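Local coordinates for protein FI20010p1 (Drosophila melanogaster, PDB 7CFB) that probably acts in piRNA amplification and gene silencing in the fly, through tudor domains of the extended type, at residues T110-Y123 with Y126-G138. Residues are numbered along the deposited sequence; the frame is centred on the assembly and turned at random.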
# COMPACT_ATOMS: atom_id res chain seq x y z
N THR A 110 -1.56 7.56 -4.04
CA THR A 110 -1.54 6.11 -3.78
C THR A 110 -2.95 5.55 -3.58
O THR A 110 -3.79 6.29 -3.15
CB THR A 110 -0.65 5.83 -2.58
OG1 THR A 110 -0.27 4.46 -2.56
CG2 THR A 110 -1.29 6.22 -1.27
N ARG A 111 -3.12 4.27 -3.87
CA ARG A 111 -4.42 3.55 -3.74
C ARG A 111 -4.71 3.34 -2.26
O ARG A 111 -3.81 3.04 -1.54
CB ARG A 111 -4.48 2.29 -4.59
CG ARG A 111 -4.21 2.52 -6.06
CD ARG A 111 -4.71 1.39 -6.92
NE ARG A 111 -3.98 0.19 -6.63
CZ ARG A 111 -4.38 -1.02 -6.91
NH1 ARG A 111 -5.52 -1.23 -7.51
NH2 ARG A 111 -3.63 -2.03 -6.56
N ILE A 112 -5.96 3.49 -1.89
CA ILE A 112 -6.39 3.44 -0.48
C ILE A 112 -7.79 2.85 -0.39
O ILE A 112 -8.52 2.95 -1.34
CB ILE A 112 -6.36 4.88 0.07
CG1 ILE A 112 -6.56 4.97 1.59
CG2 ILE A 112 -7.29 5.79 -0.70
CD1 ILE A 112 -6.61 6.35 2.14
N THR A 113 -8.10 2.26 0.75
CA THR A 113 -9.46 1.82 1.05
C THR A 113 -9.76 2.20 2.51
O THR A 113 -8.86 2.16 3.30
CB THR A 113 -9.63 0.33 0.77
OG1 THR A 113 -11.01 0.13 1.00
CG2 THR A 113 -8.79 -0.55 1.66
N ILE A 114 -10.99 2.60 2.79
CA ILE A 114 -11.41 2.90 4.18
C ILE A 114 -11.96 1.59 4.76
O ILE A 114 -12.85 1.05 4.21
CB ILE A 114 -12.44 4.02 4.25
CG1 ILE A 114 -11.95 5.29 3.58
CG2 ILE A 114 -12.81 4.28 5.69
CD1 ILE A 114 -10.95 6.02 4.38
N ASN A 115 -11.38 1.13 5.85
CA ASN A 115 -11.85 -0.14 6.44
C ASN A 115 -12.84 0.08 7.59
O ASN A 115 -13.66 -0.74 7.76
CB ASN A 115 -10.69 -1.11 6.71
CG ASN A 115 -9.65 -0.57 7.66
OD1 ASN A 115 -8.69 0.05 7.25
ND2 ASN A 115 -9.83 -0.83 8.93
N SER A 116 -12.74 1.19 8.31
CA SER A 116 -13.66 1.42 9.45
C SER A 116 -13.72 2.89 9.84
O SER A 116 -12.84 3.63 9.49
CB SER A 116 -13.28 0.58 10.65
OG SER A 116 -12.12 1.07 11.28
N SER A 117 -14.76 3.22 10.59
CA SER A 117 -14.99 4.55 11.19
C SER A 117 -14.24 4.61 12.52
O SER A 117 -14.25 3.64 13.24
CB SER A 117 -16.45 4.76 11.40
OG SER A 117 -16.71 6.08 11.77
N SER A 118 -13.61 5.73 12.81
CA SER A 118 -12.87 5.91 14.07
C SER A 118 -13.78 6.61 15.08
O SER A 118 -14.41 7.58 14.72
CB SER A 118 -11.62 6.67 13.84
OG SER A 118 -10.66 5.90 13.17
N ALA A 119 -13.81 6.10 16.30
CA ALA A 119 -14.64 6.62 17.40
C ALA A 119 -14.29 8.07 17.70
O ALA A 119 -15.17 8.85 17.88
CB ALA A 119 -14.39 5.78 18.61
N GLY A 120 -13.02 8.42 17.68
CA GLY A 120 -12.63 9.79 18.03
C GLY A 120 -12.72 10.72 16.84
O GLY A 120 -12.30 11.82 16.95
N GLY A 121 -13.25 10.24 15.73
CA GLY A 121 -13.29 11.02 14.51
C GLY A 121 -12.32 10.47 13.48
O GLY A 121 -11.26 9.92 13.81
N GLY A 122 -12.69 10.62 12.22
CA GLY A 122 -11.86 10.08 11.15
C GLY A 122 -12.14 8.61 10.90
O GLY A 122 -13.18 8.06 11.28
N TYR A 123 -11.18 7.96 10.25
CA TYR A 123 -11.35 6.60 9.78
C TYR A 123 -10.03 5.85 9.87
O TYR A 123 -8.96 6.45 9.93
CB TYR A 123 -11.87 6.56 8.34
CG TYR A 123 -13.05 7.47 8.09
CD1 TYR A 123 -12.86 8.81 7.74
CD2 TYR A 123 -14.35 7.00 8.20
CE1 TYR A 123 -13.94 9.64 7.52
CE2 TYR A 123 -15.44 7.83 7.97
CZ TYR A 123 -15.22 9.15 7.63
OH TYR A 123 -16.30 9.98 7.41
N TYR A 126 -6.37 1.73 4.76
CA TYR A 126 -5.27 0.84 4.35
C TYR A 126 -4.70 1.26 3.00
O TYR A 126 -5.41 1.39 2.07
CB TYR A 126 -5.77 -0.60 4.35
CG TYR A 126 -4.76 -1.64 3.97
CD1 TYR A 126 -3.55 -1.71 4.61
CD2 TYR A 126 -5.01 -2.56 2.98
CE1 TYR A 126 -2.61 -2.67 4.31
CE2 TYR A 126 -4.08 -3.51 2.64
CZ TYR A 126 -2.87 -3.57 3.31
OH TYR A 126 -1.94 -4.49 3.01
N LEU A 127 -3.40 1.41 2.95
CA LEU A 127 -2.70 1.73 1.69
C LEU A 127 -2.36 0.38 1.07
O LEU A 127 -1.36 -0.19 1.41
CB LEU A 127 -1.47 2.58 2.02
CG LEU A 127 -1.75 3.87 2.78
CD1 LEU A 127 -0.58 4.80 2.71
CD2 LEU A 127 -2.96 4.57 2.23
N ILE A 128 -3.20 -0.05 0.15
CA ILE A 128 -3.17 -1.41 -0.44
C ILE A 128 -1.84 -1.71 -1.13
O ILE A 128 -1.46 -2.84 -1.15
CB ILE A 128 -4.41 -1.71 -1.30
CG1 ILE A 128 -4.41 -0.96 -2.63
CG2 ILE A 128 -5.68 -1.47 -0.52
CD1 ILE A 128 -5.54 -1.31 -3.53
N ASP A 129 -1.23 -0.73 -1.77
CA ASP A 129 0.04 -0.96 -2.49
C ASP A 129 1.26 -0.90 -1.58
O ASP A 129 2.27 -1.42 -1.99
CB ASP A 129 0.12 -0.09 -3.75
CG ASP A 129 -1.04 -0.33 -4.69
OD1 ASP A 129 -1.45 -1.45 -4.78
OD2 ASP A 129 -1.52 0.60 -5.24
N PHE A 130 1.16 -0.25 -0.42
CA PHE A 130 2.30 -0.11 0.52
C PHE A 130 2.20 -1.03 1.75
O PHE A 130 3.18 -1.18 2.41
CB PHE A 130 2.42 1.32 1.04
CG PHE A 130 2.61 2.39 0.00
CD1 PHE A 130 2.91 2.08 -1.30
CD2 PHE A 130 2.47 3.72 0.34
CE1 PHE A 130 3.06 3.08 -2.25
CE2 PHE A 130 2.64 4.72 -0.60
CZ PHE A 130 2.94 4.39 -1.90
N GLY A 131 1.07 -1.66 1.97
CA GLY A 131 0.89 -2.50 3.16
C GLY A 131 0.90 -1.71 4.46
O GLY A 131 1.30 -2.26 5.43
N GLU A 132 0.39 -0.48 4.43
CA GLU A 132 0.42 0.36 5.65
C GLU A 132 -0.99 0.75 6.09
O GLU A 132 -1.82 1.08 5.23
CB GLU A 132 1.13 1.68 5.37
CG GLU A 132 2.62 1.52 5.17
CD GLU A 132 3.24 2.87 4.88
OE1 GLU A 132 2.49 3.86 4.76
OE2 GLU A 132 4.48 2.93 4.77
N HIS A 133 -1.23 0.70 7.40
CA HIS A 133 -2.53 1.15 7.95
C HIS A 133 -2.29 2.55 8.47
O HIS A 133 -1.29 2.76 9.07
CB HIS A 133 -3.06 0.20 9.01
CG HIS A 133 -3.27 -1.18 8.50
ND1 HIS A 133 -4.45 -1.60 8.00
CD2 HIS A 133 -2.44 -2.22 8.41
CE1 HIS A 133 -4.35 -2.83 7.62
NE2 HIS A 133 -3.14 -3.23 7.84
N ILE A 134 -3.14 3.49 8.10
CA ILE A 134 -2.98 4.90 8.53
C ILE A 134 -4.33 5.46 8.97
O ILE A 134 -5.33 4.93 8.57
CB ILE A 134 -2.40 5.74 7.39
CG1 ILE A 134 -3.27 5.66 6.15
CG2 ILE A 134 -0.97 5.36 7.09
CD1 ILE A 134 -4.09 6.88 5.95
N HIS A 135 -4.30 6.48 9.79
CA HIS A 135 -5.54 7.16 10.21
C HIS A 135 -5.91 8.17 9.13
O HIS A 135 -5.04 8.86 8.66
CB HIS A 135 -5.36 7.79 11.58
CG HIS A 135 -6.62 8.43 12.03
ND1 HIS A 135 -7.70 7.71 12.41
CD2 HIS A 135 -6.98 9.71 12.13
CE1 HIS A 135 -8.66 8.51 12.74
NE2 HIS A 135 -8.24 9.72 12.58
N PHE A 136 -7.17 8.22 8.75
CA PHE A 136 -7.62 9.15 7.70
C PHE A 136 -8.58 10.14 8.35
O PHE A 136 -9.69 9.76 8.70
CB PHE A 136 -8.25 8.32 6.58
CG PHE A 136 -8.70 9.04 5.35
CD1 PHE A 136 -9.98 9.54 5.26
CD2 PHE A 136 -7.88 9.15 4.25
CE1 PHE A 136 -10.41 10.16 4.10
CE2 PHE A 136 -8.31 9.78 3.11
CZ PHE A 136 -9.57 10.29 3.03
N ASP A 137 -8.15 11.39 8.43
CA ASP A 137 -8.90 12.48 9.07
C ASP A 137 -10.21 12.78 8.36
O ASP A 137 -11.14 13.11 9.02
CB ASP A 137 -8.08 13.75 9.13
CG ASP A 137 -7.07 13.69 10.22
OD1 ASP A 137 -7.31 12.98 11.16
OD2 ASP A 137 -6.07 14.34 10.11
N GLY A 138 -10.24 12.68 7.04
CA GLY A 138 -11.42 13.03 6.24
C GLY A 138 -11.26 14.39 5.58
O GLY A 138 -12.17 14.83 4.95
O HOH W 1 -1.24 2.11 -1.44
O HOH W 2 -0.57 3.12 -5.04
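Arg-111 meets Asp-129 side-on in a salt bridge, the guanidinium and carboxylate planes nearly coplanar, 16° apart. Traced outward, the CB of Arg-111 lies by Asp-129 OD2 and Ile-128 CG1, while CG and CD run past Asp-129 OD2. A bend at chi3 (-65°) then folds the tip back on the carboxylate: NE reaches Asp-129 OD2 at 2.9 Å in an almost straight bond (175°), and NH2 takes Asp-129 OD1, each oxygen offering its syn lone pair. Ile-128 CD1 sits 3.5 Å above the centre of one guanidinium face. NH1 and NH2 donate to the backbone carbonyls of Leu-152 and Pro-153 respectively, so the flat group is fixed in rotation, and Gln-155 N is a second partner of Asp-129 OD1. A lysine in its place would probably lose the paired grip, leaving one oxygen of Asp-129 without its arginine N-H and the Ile-128 methyl without a flat surface to cover. Water 1 links Arg-111 O to Asp-129 N, and Thr-110 OG1 lies 3.3 Å above the Phe-130 ring plane, toward its rim. Farther along, Thr-113 and Tyr-126 form an antiparallel hydrogen-bonded pair, as do Tyr-123 and Phe-136. On the Phe-136 ring, Ile-114 CD1 makes a CH-pi contact over one face, 4.1 Å from the centroid, while Ile-112 CD1 touches Phe-136 CD2. The His-135 ring turns its edge to Gly-121 O, beside the type I turn from Ser-118 to Gly-121. The example illustrates how side chains can continue a strand pairing into a turn: strands 108-117, 123-127 and 132-136 form an antiparallel meander, its last turn pinned to the first strand by an arginine-aspartate pair, within the SH3-like tudor domain of Krimper.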